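Local coordinates for 432aa long hypothetical deoxyribodipyrimidine photolyase (Sulfolobus tokodaii, PDB 2E0I), which probably uses light to repair ultraviolet-induced pyrimidine dimers in DNA, with a catalytic FAD and a second FAD that may act as a light-harvesting antenna, at residues V320-V325 and E416-V421; V315-V320 and R363-W368; R28-F33 and R71-F76. All coordinates share one frame; numbering follows the deposited sequence.

Contact 1. Residues V320-V325 and E416-V421; sequences VKVLFV and ERVNYV
V322 and V418 bring the two backbones together, their CA atoms 5.2 Å apart, where the C-terminal part of helix 309-322 and the turn after it lie against helix 414-427. This is helix-end packing within the helical FAD-binding domain of the photolyase family. On the polar side, R417 points toward the turn: its chain, bent at chi2 and chi3, places NE 2.9 Å from V322 O in a weak hydrogen bond (N-H...O angle 129°). The outer end of the same guanidinium is claimed by E275, whose OE2 forms a salt bridge with R417 NH2, while F324 CB lies at the guanidinium edge. K321 O receives a CA-H...O contact from V418 CA at 3.4 Å; the amino group of K321 leads away to S355 and R363 O. F324, with a positive phi of 49°, follows the helix and turns its side chain toward helix 414-427. Y420 directs its edge at the F324 face in an offset edge-to-face pair, centroids 6.0 Å apart and planes at 89°. V421 slides past the same ring, CG2 lying 3.6 Å from F324 CD1. Beside the backbone approach, V322 CG2 meets V418 CG2 at 3.6 Å.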
# COMPACT_ATOMS: atom_id res chain seq x y z
N VAL A 320 -5.16 -16.08 -9.64
CA VAL A 320 -6.59 -16.08 -9.83
C VAL A 320 -7.10 -16.77 -11.08
O VAL A 320 -7.95 -17.67 -11.01
CB VAL A 320 -7.14 -14.64 -9.80
CG1 VAL A 320 -8.64 -14.66 -9.92
CG2 VAL A 320 -6.71 -13.95 -8.51
N LYS A 321 -6.57 -16.37 -12.23
CA LYS A 321 -7.02 -16.92 -13.50
C LYS A 321 -6.30 -18.15 -14.03
O LYS A 321 -6.62 -18.63 -15.10
CB LYS A 321 -7.02 -15.82 -14.56
CG LYS A 321 -8.09 -14.79 -14.28
CD LYS A 321 -8.11 -13.65 -15.28
CE LYS A 321 -9.23 -12.67 -14.94
NZ LYS A 321 -9.23 -11.48 -15.85
N VAL A 322 -5.35 -18.68 -13.27
CA VAL A 322 -4.64 -19.87 -13.72
C VAL A 322 -4.69 -20.96 -12.66
O VAL A 322 -4.99 -22.10 -12.97
CB VAL A 322 -3.17 -19.55 -14.10
CG1 VAL A 322 -2.40 -20.83 -14.38
CG2 VAL A 322 -3.14 -18.67 -15.34
N LEU A 323 -4.42 -20.61 -11.41
CA LEU A 323 -4.46 -21.61 -10.34
C LEU A 323 -5.87 -21.64 -9.77
O LEU A 323 -6.18 -22.44 -8.88
CB LEU A 323 -3.44 -21.28 -9.24
CG LEU A 323 -1.96 -21.25 -9.62
CD1 LEU A 323 -1.13 -20.90 -8.41
CD2 LEU A 323 -1.53 -22.59 -10.17
N PHE A 324 -6.70 -20.74 -10.29
CA PHE A 324 -8.09 -20.61 -9.88
C PHE A 324 -8.29 -20.54 -8.35
O PHE A 324 -9.07 -21.31 -7.76
CB PHE A 324 -8.90 -21.75 -10.51
CG PHE A 324 -10.39 -21.50 -10.55
CD1 PHE A 324 -10.89 -20.23 -10.82
CD2 PHE A 324 -11.29 -22.56 -10.35
CE1 PHE A 324 -12.27 -20.01 -10.87
CE2 PHE A 324 -12.67 -22.35 -10.41
CZ PHE A 324 -13.17 -21.08 -10.67
N VAL A 325 -7.57 -19.62 -7.72
CA VAL A 325 -7.66 -19.40 -6.28
C VAL A 325 -8.33 -18.04 -6.02
O VAL A 325 -8.04 -17.05 -6.69
CB VAL A 325 -6.27 -19.43 -5.62
CG1 VAL A 325 -6.37 -19.07 -4.16
CG2 VAL A 325 -5.65 -20.81 -5.79
N GLU A 416 -5.02 -24.15 -20.72
CA GLU A 416 -6.23 -24.93 -20.42
C GLU A 416 -6.96 -24.33 -19.22
O GLU A 416 -8.18 -24.18 -19.23
CB GLU A 416 -5.88 -26.37 -20.09
CG GLU A 416 -5.18 -27.14 -21.20
CD GLU A 416 -4.74 -28.54 -20.74
OE1 GLU A 416 -4.00 -28.64 -19.74
OE2 GLU A 416 -5.15 -29.53 -21.39
N ARG A 417 -6.20 -24.02 -18.17
CA ARG A 417 -6.76 -23.44 -16.96
C ARG A 417 -7.50 -22.13 -17.24
O ARG A 417 -8.67 -21.99 -16.90
CB ARG A 417 -5.65 -23.17 -15.93
CG ARG A 417 -4.79 -24.37 -15.55
CD ARG A 417 -5.52 -25.36 -14.67
NE ARG A 417 -6.08 -24.74 -13.48
CZ ARG A 417 -6.35 -25.39 -12.35
NH1 ARG A 417 -6.10 -26.69 -12.26
NH2 ARG A 417 -6.87 -24.75 -11.31
N VAL A 418 -6.81 -21.17 -17.86
CA VAL A 418 -7.41 -19.88 -18.16
C VAL A 418 -8.73 -20.02 -18.90
O VAL A 418 -9.66 -19.26 -18.66
CB VAL A 418 -6.47 -18.99 -19.02
CG1 VAL A 418 -7.14 -17.66 -19.30
CG2 VAL A 418 -5.16 -18.75 -18.30
N ASN A 419 -8.80 -21.00 -19.81
CA ASN A 419 -10.03 -21.23 -20.56
C ASN A 419 -11.12 -21.73 -19.63
O ASN A 419 -12.27 -21.30 -19.73
CB ASN A 419 -9.80 -22.24 -21.68
CG ASN A 419 -9.02 -21.65 -22.83
OD1 ASN A 419 -9.39 -20.62 -23.38
ND2 ASN A 419 -7.93 -22.31 -23.20
N TYR A 420 -10.76 -22.63 -18.73
CA TYR A 420 -11.73 -23.17 -17.80
C TYR A 420 -12.21 -22.07 -16.85
O TYR A 420 -13.41 -21.91 -16.63
CB TYR A 420 -11.14 -24.32 -16.99
CG TYR A 420 -12.10 -24.80 -15.93
CD1 TYR A 420 -11.94 -24.41 -14.60
CD2 TYR A 420 -13.22 -25.55 -16.27
CE1 TYR A 420 -12.89 -24.76 -13.64
CE2 TYR A 420 -14.16 -25.91 -15.32
CZ TYR A 420 -13.99 -25.51 -14.00
OH TYR A 420 -14.93 -25.87 -13.06
N VAL A 421 -11.28 -21.31 -16.29
CA VAL A 421 -11.63 -20.25 -15.37
C VAL A 421 -12.58 -19.27 -16.03
O VAL A 421 -13.55 -18.83 -15.42
CB VAL A 421 -10.39 -19.50 -14.86
CG1 VAL A 421 -10.82 -18.37 -13.93
CG2 VAL A 421 -9.45 -20.46 -14.13

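Contact 2. Residues V315-V320 and R363-W368; sequences VAFFLV and RVFNPW
F317 carries most of this contact, its ring set against the chain at R363-F365, where it meets R363 O, the backbone and CG2 of V364, and F365. CG stands anti to the backbone N (chi1 165°), on the side of helix 309-322 that faces the extended chain ahead of helix 367-374. There the packing is dense. F365 covers one face of the F317 ring: its CB sits 4.3 Å from the ring centroid, 15° off the normal, in a CH-pi contact. The F365 ring in turn presents its edge to F317, with centroids 5.5 Å apart and planes at 75°, and its CD2 lies 3.9 Å above the F317 plane, offset toward the rim. R363 O lies at the F317 edge, 3.8 Å from CE1, and V364 CG2 approaches CZ obliquely. An alanine at F317 would keep only CB, and would probably open a gap between helix and loop, leaving the edge of F365 without its aromatic face and V364 CG2 without its contact with F317 CZ. No hydrogen bond joins the two segments, so the attachment rests on shape and aromatic contact. The other end is looser: P367 CG only approaches the edge of F318, 4.5 Å from CD1. On the solvent side V364 is exposed and F365 partly so. N366 occupies the N-cap position of helix 367-374, its OD1 accepting from K369 N. Beyond the pair, helix 414-427 lies against the loop, with W414 touching V364 and P367 and V418 also touching V364. Helix 292-304 meets F318 through I294. A316, on helix 309-322, packs on W350 and I353 of helix 343-353 and touches bound FAD.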
# COMPACT_ATOMS: atom_id res chain seq x y z
N VAL A 315 1.75 -11.91 -11.25
CA VAL A 315 1.66 -12.82 -10.13
C VAL A 315 0.20 -12.95 -9.68
O VAL A 315 -0.29 -14.05 -9.42
CB VAL A 315 2.57 -12.31 -8.98
CG1 VAL A 315 1.91 -12.49 -7.63
CG2 VAL A 315 3.90 -13.04 -9.04
N ALA A 316 -0.50 -11.83 -9.60
CA ALA A 316 -1.88 -11.82 -9.18
C ALA A 316 -2.74 -12.54 -10.23
O ALA A 316 -3.66 -13.28 -9.89
CB ALA A 316 -2.35 -10.38 -8.99
N PHE A 317 -2.43 -12.31 -11.50
CA PHE A 317 -3.16 -12.94 -12.59
C PHE A 317 -3.06 -14.45 -12.45
O PHE A 317 -4.07 -15.16 -12.42
CB PHE A 317 -2.56 -12.50 -13.93
CG PHE A 317 -2.99 -13.36 -15.10
CD1 PHE A 317 -4.25 -13.20 -15.69
CD2 PHE A 317 -2.14 -14.34 -15.61
CE1 PHE A 317 -4.65 -14.00 -16.77
CE2 PHE A 317 -2.53 -15.16 -16.69
CZ PHE A 317 -3.79 -14.98 -17.27
N PHE A 318 -1.83 -14.94 -12.35
CA PHE A 318 -1.54 -16.36 -12.24
C PHE A 318 -2.29 -17.06 -11.11
O PHE A 318 -2.77 -18.19 -11.27
CB PHE A 318 -0.04 -16.56 -12.06
CG PHE A 318 0.40 -17.98 -12.27
CD1 PHE A 318 0.67 -18.45 -13.55
CD2 PHE A 318 0.53 -18.85 -11.19
CE1 PHE A 318 1.06 -19.76 -13.75
CE2 PHE A 318 0.91 -20.17 -11.39
CZ PHE A 318 1.18 -20.62 -12.66
N LEU A 319 -2.39 -16.41 -9.95
CA LEU A 319 -3.08 -17.04 -8.84
C LEU A 319 -4.59 -17.13 -9.06
O LEU A 319 -5.22 -18.13 -8.73
CB LEU A 319 -2.82 -16.28 -7.54
CG LEU A 319 -3.59 -16.81 -6.32
CD1 LEU A 319 -3.03 -18.16 -5.92
CD2 LEU A 319 -3.49 -15.82 -5.17
N VAL A 320 -5.16 -16.08 -9.64
CA VAL A 320 -6.59 -16.08 -9.83
C VAL A 320 -7.10 -16.77 -11.08
O VAL A 320 -7.95 -17.67 -11.01
CB VAL A 320 -7.14 -14.64 -9.80
CG1 VAL A 320 -8.64 -14.66 -9.92
CG2 VAL A 320 -6.71 -13.95 -8.51
N ARG A 363 -9.42 -9.92 -18.90
CA ARG A 363 -8.04 -9.82 -19.34
C ARG A 363 -7.20 -11.05 -19.02
O ARG A 363 -7.32 -11.63 -17.94
CB ARG A 363 -7.42 -8.58 -18.71
CG ARG A 363 -6.05 -8.23 -19.24
CD ARG A 363 -5.80 -6.76 -19.03
NE ARG A 363 -6.98 -5.99 -19.42
CZ ARG A 363 -6.98 -4.70 -19.75
NH1 ARG A 363 -5.84 -4.01 -19.74
NH2 ARG A 363 -8.11 -4.10 -20.09
N VAL A 364 -6.37 -11.45 -19.97
CA VAL A 364 -5.50 -12.60 -19.80
C VAL A 364 -4.09 -12.33 -20.32
O VAL A 364 -3.91 -11.62 -21.30
CB VAL A 364 -6.07 -13.84 -20.52
CG1 VAL A 364 -6.26 -13.54 -21.98
CG2 VAL A 364 -5.12 -15.01 -20.36
N PHE A 365 -3.09 -12.89 -19.65
CA PHE A 365 -1.69 -12.72 -20.04
C PHE A 365 -1.04 -14.07 -20.31
O PHE A 365 -1.39 -15.07 -19.69
CB PHE A 365 -0.90 -12.02 -18.93
CG PHE A 365 -1.36 -10.64 -18.62
CD1 PHE A 365 -1.23 -9.62 -19.56
CD2 PHE A 365 -1.94 -10.34 -17.39
CE1 PHE A 365 -1.66 -8.33 -19.28
CE2 PHE A 365 -2.38 -9.05 -17.09
CZ PHE A 365 -2.24 -8.04 -18.04
N ASN A 366 -0.09 -14.09 -21.23
CA ASN A 366 0.63 -15.31 -21.53
C ASN A 366 1.90 -15.30 -20.69
O ASN A 366 2.82 -14.53 -20.96
CB ASN A 366 0.99 -15.37 -23.00
CG ASN A 366 1.61 -16.69 -23.38
OD1 ASN A 366 2.48 -17.21 -22.68
ND2 ASN A 366 1.16 -17.25 -24.50
N PRO A 367 1.97 -16.15 -19.66
CA PRO A 367 3.14 -16.21 -18.79
C PRO A 367 4.46 -16.22 -19.54
O PRO A 367 5.33 -15.40 -19.27
CB PRO A 367 2.92 -17.50 -18.02
CG PRO A 367 1.44 -17.54 -17.89
CD PRO A 367 0.97 -17.15 -19.27
N TRP A 368 4.60 -17.13 -20.49
CA TRP A 368 5.84 -17.25 -21.24
C TRP A 368 6.12 -16.06 -22.14
O TRP A 368 7.25 -15.60 -22.23
CB TRP A 368 5.83 -18.55 -22.03
CG TRP A 368 5.49 -19.70 -21.16
CD1 TRP A 368 4.26 -20.28 -21.03
CD2 TRP A 368 6.34 -20.34 -20.20
NE1 TRP A 368 4.30 -21.23 -20.04
CE2 TRP A 368 5.56 -21.29 -19.51
CE3 TRP A 368 7.70 -20.19 -19.85
CZ2 TRP A 368 6.08 -22.10 -18.49
CZ3 TRP A 368 8.22 -20.99 -18.83
CH2 TRP A 368 7.41 -21.93 -18.16

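Contact 3. Residues R28-F33 and R71-F76; sequences RVIPVF and RLNVFF. With FAD (flavin-adenine dinucleotide), chain F.
P31 O is gripped twice by N73, whose backbone N donates at 2.9 Å and whose side-chain ND2 donates at 3.1 Å. The backbone donor approaches nearly along the C=O axis; ND2 stands above the carbonyl plane, with P31 O almost in the plane of the N73 amide. CG of N73 is anti to the carbonyl carbon (chi1 -67°), beside the backbone N, and chi2 of -83° turns the amide so that ND2 faces P31 O; OD1 is held by S168 OG and T165 N, fixing the amide's rotation. The ladder continues with F33 N donating to N73 O at 3.1 Å and F75 N to F33 O at 3.2 Å. These bonds join neighbouring parallel strands, V32 bridging N73 and F33 bridging V74, with segment axes at 37°. Strand 73-76 is outermost in the five-stranded parallel sheet of the N-terminal alpha/beta domain, and helix 48-66 lies in the connection between the two strands. V32 and N73 share one face of the sheet; there V32 CG2 reaches the edge of the F75 ring, 3.8 Å from CE2. On the face shared by F33 and V74, L72 CD2 packs 4.1 Å from F33 CB. The F33 ring extends further, past the sheet to the flavin of FAD, meeting it obliquely with CZ 3.3 Å from N3. This FAD contacts the N-terminal domain, consistent with the antenna site, and I34 O is among its hydrogen-bonding partners.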
# COMPACT_ATOMS: atom_id res chain seq x y z
N ARG A 28 -0.28 25.49 21.83
CA ARG A 28 0.68 24.40 21.91
C ARG A 28 0.06 23.15 21.27
O ARG A 28 -1.15 22.94 21.34
CB ARG A 28 1.04 24.14 23.38
CG ARG A 28 1.15 25.41 24.22
CD ARG A 28 1.52 25.14 25.67
NE ARG A 28 2.95 24.85 25.86
CZ ARG A 28 3.55 24.68 27.04
NH1 ARG A 28 2.84 24.76 28.17
NH2 ARG A 28 4.85 24.41 27.10
N VAL A 29 0.89 22.34 20.63
CA VAL A 29 0.41 21.13 20.01
C VAL A 29 1.27 19.95 20.43
O VAL A 29 2.49 19.95 20.27
CB VAL A 29 0.44 21.24 18.47
CG1 VAL A 29 0.16 19.89 17.85
CG2 VAL A 29 -0.58 22.25 18.01
N ILE A 30 0.62 18.93 20.99
CA ILE A 30 1.35 17.75 21.42
C ILE A 30 1.26 16.68 20.32
O ILE A 30 0.19 16.17 20.02
CB ILE A 30 0.77 17.19 22.72
CG1 ILE A 30 0.85 18.25 23.82
CG2 ILE A 30 1.54 15.95 23.14
CD1 ILE A 30 0.33 17.80 25.15
N PRO A 31 2.41 16.34 19.70
CA PRO A 31 2.44 15.33 18.64
C PRO A 31 2.31 13.93 19.23
O PRO A 31 3.13 13.50 20.03
CB PRO A 31 3.79 15.58 17.98
CG PRO A 31 4.65 16.03 19.13
CD PRO A 31 3.74 16.94 19.92
N VAL A 32 1.27 13.23 18.81
CA VAL A 32 0.99 11.90 19.34
C VAL A 32 0.90 10.80 18.31
O VAL A 32 0.49 11.02 17.18
CB VAL A 32 -0.35 11.93 20.13
CG1 VAL A 32 -0.90 10.53 20.32
CG2 VAL A 32 -0.17 12.61 21.46
N PHE A 33 1.32 9.60 18.71
CA PHE A 33 1.18 8.41 17.87
C PHE A 33 0.69 7.31 18.79
O PHE A 33 1.27 7.07 19.85
CB PHE A 33 2.46 7.96 17.20
CG PHE A 33 2.29 6.69 16.42
CD1 PHE A 33 2.58 5.45 17.00
CD2 PHE A 33 1.76 6.72 15.13
CE1 PHE A 33 2.34 4.24 16.30
CE2 PHE A 33 1.52 5.52 14.42
CZ PHE A 33 1.81 4.28 15.01
N ARG A 71 9.07 16.08 21.01
CA ARG A 71 9.35 14.68 20.73
C ARG A 71 8.02 14.00 20.53
O ARG A 71 6.98 14.51 20.94
CB ARG A 71 10.10 13.98 21.88
CG ARG A 71 9.24 13.66 23.09
CD ARG A 71 10.01 12.83 24.12
NE ARG A 71 9.26 12.61 25.36
CZ ARG A 71 8.20 11.81 25.49
NH1 ARG A 71 7.75 11.13 24.44
NH2 ARG A 71 7.59 11.69 26.65
N LEU A 72 8.06 12.84 19.89
CA LEU A 72 6.86 12.08 19.64
C LEU A 72 6.36 11.48 20.96
O LEU A 72 7.11 10.82 21.69
CB LEU A 72 7.16 10.98 18.62
CG LEU A 72 5.93 10.26 18.09
CD1 LEU A 72 4.97 11.29 17.49
CD2 LEU A 72 6.35 9.22 17.06
N ASN A 73 5.09 11.74 21.27
CA ASN A 73 4.46 11.23 22.48
C ASN A 73 3.71 9.96 22.12
O ASN A 73 2.69 10.01 21.43
CB ASN A 73 3.47 12.27 23.01
CG ASN A 73 4.17 13.53 23.52
OD1 ASN A 73 4.65 13.57 24.66
ND2 ASN A 73 4.25 14.54 22.67
N VAL A 74 4.22 8.82 22.58
CA VAL A 74 3.62 7.53 22.25
C VAL A 74 2.73 6.92 23.33
O VAL A 74 3.05 6.97 24.52
CB VAL A 74 4.70 6.50 21.87
CG1 VAL A 74 4.06 5.18 21.48
CG2 VAL A 74 5.55 7.05 20.73
N PHE A 75 1.62 6.34 22.90
CA PHE A 75 0.65 5.70 23.78
C PHE A 75 0.33 4.33 23.22
O PHE A 75 0.60 4.07 22.05
CB PHE A 75 -0.62 6.53 23.85
CG PHE A 75 -0.44 7.86 24.51
CD1 PHE A 75 -0.55 7.98 25.89
CD2 PHE A 75 -0.11 8.99 23.76
CE1 PHE A 75 -0.34 9.21 26.53
CE2 PHE A 75 0.10 10.23 24.37
CZ PHE A 75 -0.01 10.34 25.77
N PHE A 76 -0.25 3.46 24.03
CA PHE A 76 -0.59 2.13 23.56
C PHE A 76 -2.03 1.78 23.88
O PHE A 76 -2.53 2.12 24.96
CB PHE A 76 0.35 1.09 24.19
CG PHE A 76 0.10 -0.31 23.74
CD1 PHE A 76 0.54 -0.74 22.49
CD2 PHE A 76 -0.62 -1.19 24.55
CE1 PHE A 76 0.25 -2.04 22.04
CE2 PHE A 76 -0.91 -2.48 24.11
CZ PHE A 76 -0.47 -2.91 22.85
PA FAD F . -4.65 -1.40 8.83
O1A FAD F . -4.53 -1.90 7.44
O2A FAD F . -3.65 -1.62 9.90
O5B FAD F . -5.73 -2.48 9.32
C5B FAD F . -6.44 -2.29 10.55
C4B FAD F . -7.51 -3.36 10.76
O4B FAD F . -8.10 -3.67 9.48
C3B FAD F . -6.91 -4.68 11.26
O3B FAD F . -7.92 -5.44 11.93
C2B FAD F . -6.52 -5.34 9.94
O2B FAD F . -6.43 -6.76 10.13
C1B FAD F . -7.77 -5.02 9.13
N9A FAD F . -7.53 -5.17 7.67
C8A FAD F . -6.54 -4.60 6.98
N7A FAD F . -6.65 -4.90 5.69
C5A FAD F . -7.73 -5.67 5.55
C6A FAD F . -8.36 -6.26 4.46
N6A FAD F . -7.85 -6.14 3.24
N1A FAD F . -9.48 -6.97 4.67
C2A FAD F . -9.98 -7.13 5.88
N3A FAD F . -9.40 -6.58 6.94
C4A FAD F . -8.29 -5.85 6.81
N1 FAD F . -1.48 3.50 12.55
C2 FAD F . -1.61 3.87 13.89
O2 FAD F . -2.10 4.96 14.19
N3 FAD F . -1.23 2.97 14.90
C4 FAD F . -0.73 1.71 14.56
O4 FAD F . -0.39 0.93 15.44
C4X FAD F . -0.62 1.34 13.22
N5 FAD F . -0.19 0.05 12.88
C5X FAD F . -0.11 -0.34 11.53
C6 FAD F . 0.24 -1.65 11.21
C7 FAD F . 0.23 -2.06 9.88
C7M FAD F . 0.61 -3.51 9.55
C8 FAD F . -0.11 -1.16 8.88
C8M FAD F . -0.12 -1.59 7.41
C9 FAD F . -0.44 0.15 9.20
C9A FAD F . -0.44 0.57 10.53
N10 FAD F . -0.83 1.87 10.87
C10 FAD F . -0.99 2.23 12.22
C1' FAD F . -1.16 2.87 9.82
C2' FAD F . -2.59 2.72 9.30
O2' FAD F . -2.56 2.59 7.87
C3' FAD F . -3.43 3.94 9.70
O3' FAD F . -3.55 3.99 11.13
C4' FAD F . -4.83 3.86 9.08
O4' FAD F . -5.51 5.10 9.30
C5' FAD F . -5.64 2.72 9.70
O5' FAD F . -6.54 2.14 8.75
P FAD F . -6.07 0.86 7.89
O1P FAD F . -7.27 0.35 7.19
O2P FAD F . -4.88 1.21 7.08
O3P FAD F . -5.68 -0.18 9.05

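Overall arrangement
Contacts 1 and 2 are neighbours, their centres about 9 Å apart, and both use helix 309-322: they share V320, and V322 CG2 of contact 1 packs on F317 CE2 of contact 2. Their segments alternate along the chain. Contact 1 is buried and mixes a weak arginine bond with apolar packing, whereas contact 2 is partly buried and wholly without hydrogen bonds between its segments. Contact 3 lies on the opposite side of the chain's centre, about 50 Å and 45 Å from the centres of contacts 1 and 2. Also buried, it is bound mainly by regular backbone bonds between strands of the N-terminal domain, and its F33 touches FAD directly.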